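Side-chain contact in acyl-homoserine-lactone synthase (Mesorhizobium sp. ORS 3359, PDB 6WNS), which probably catalyses CoA-dependent synthesis of acyl-homoserine lactone quorum-sensing signals from an acyl-CoA and S-adenosylmethionine: residues A[46-49]-A[50-53]. Sequence-based numbering, arbitrary orientation.
Sequences EIDA and FDNE
The carboxylate of Asp51 reaches back to the backbone N of Asp48, while that of Asp48 takes the N-H of Phe50 across the same tight turn. Asp51 OD1 takes the N-H of Asp48 on its anti lone pair, at 2.9 Å and nearly straight (169°). Asp48 sends its carboxylate forward to the residue two positions on, an Asx turn: with CG set between the backbone N and the carbonyl carbon (chi1 76°), OD1 lies 2.8 Å from Phe50 N, which approaches from above the carboxylate plane. The backbone bond from Asp51 N to Asp48 O, 3.2 Å, closes a type I beta turn with Ala49 and Phe50 at its corners. This turn sits in the loop between helix 16-31 and strand 56-60 in the acetyltransferase-like (GNAT-type) fold of the autoinducer synthase family, and Asp51 centres an inverse gamma turn. The planes of the two carboxylates are turned only 25° from each other, and OD1 of Asp48 comes within 3.0 Å of OD1 of Asp51. Arginines probably offset this crowding of negative charge: Arg72 bridges both aspartates, Arg26 pairs with Asp51 and Arg105 with Asp48, while Tyr57 hydrogen-bonds Asp51 OD2. Phe50 stands its ring almost perpendicular to the Asp48 carboxylate, CD2 lying 3.7 Å from OD2. Beside the acidic pair, Ile47 lays CG1 against Asp51 CB at 3.6 Å, and both side chains touch Phe23 of helix 16-31.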
# COMPACT_ATOMS: atom_id res chain seq x y z
N GLU A 46 -9.40 12.99 2.79
CA GLU A 46 -9.92 11.64 3.17
C GLU A 46 -8.92 11.05 4.17
O GLU A 46 -7.70 11.00 3.92
CB GLU A 46 -10.23 10.81 1.95
CG GLU A 46 -10.91 9.47 2.26
CD GLU A 46 -9.97 8.36 2.73
OE1 GLU A 46 -8.83 8.29 2.24
OE2 GLU A 46 -10.46 7.51 3.56
N ILE A 47 -9.47 10.50 5.26
CA ILE A 47 -8.67 10.02 6.38
C ILE A 47 -9.52 8.98 7.11
O ILE A 47 -10.72 9.15 7.24
CB ILE A 47 -8.18 11.21 7.25
CG1 ILE A 47 -7.19 10.77 8.32
CG2 ILE A 47 -9.35 11.92 7.89
CD1 ILE A 47 -6.54 11.96 9.08
N ASP A 48 -8.88 7.92 7.58
CA ASP A 48 -9.61 6.82 8.23
C ASP A 48 -8.99 6.50 9.59
O ASP A 48 -8.06 7.20 10.08
CB ASP A 48 -9.73 5.62 7.29
CG ASP A 48 -8.47 4.80 7.13
OD1 ASP A 48 -7.50 5.09 7.87
OD2 ASP A 48 -8.46 3.98 6.17
N ALA A 49 -9.54 5.48 10.24
CA ALA A 49 -9.14 5.15 11.63
C ALA A 49 -7.67 4.74 11.68
O ALA A 49 -7.12 4.68 12.78
CB ALA A 49 -10.06 4.05 12.11
N PHE A 50 -7.07 4.37 10.56
CA PHE A 50 -5.72 3.80 10.53
C PHE A 50 -4.67 4.84 10.25
O PHE A 50 -3.44 4.53 10.34
CB PHE A 50 -5.64 2.65 9.53
CG PHE A 50 -6.77 1.66 9.76
CD1 PHE A 50 -6.91 0.99 10.99
CD2 PHE A 50 -7.68 1.39 8.76
CE1 PHE A 50 -7.96 0.09 11.19
CE2 PHE A 50 -8.74 0.54 8.98
CZ PHE A 50 -8.85 -0.16 10.17
N ASP A 51 -5.09 6.08 9.99
CA ASP A 51 -4.14 7.19 9.82
C ASP A 51 -3.83 7.74 11.21
O ASP A 51 -4.48 8.72 11.61
CB ASP A 51 -4.74 8.24 8.87
CG ASP A 51 -4.92 7.77 7.46
OD1 ASP A 51 -6.09 7.65 7.01
OD2 ASP A 51 -3.88 7.37 6.86
N ASN A 52 -2.87 7.17 11.94
CA ASN A 52 -2.44 7.64 13.27
C ASN A 52 -0.93 7.49 13.33
O ASN A 52 -0.30 7.23 12.29
CB ASN A 52 -3.22 6.90 14.37
CG ASN A 52 -2.89 5.42 14.43
OD1 ASN A 52 -1.89 4.97 13.83
ND2 ASN A 52 -3.65 4.70 15.27
N GLU A 53 -0.39 7.58 14.52
CA GLU A 53 1.06 7.60 14.80
C GLU A 53 1.71 6.27 14.40
O GLU A 53 2.93 6.28 14.26
CB GLU A 53 1.35 7.93 16.27
CG GLU A 53 0.90 6.85 17.23
CD GLU A 53 -0.52 6.99 17.77
OE1 GLU A 53 -1.43 7.62 17.08
OE2 GLU A 53 -0.72 6.51 18.93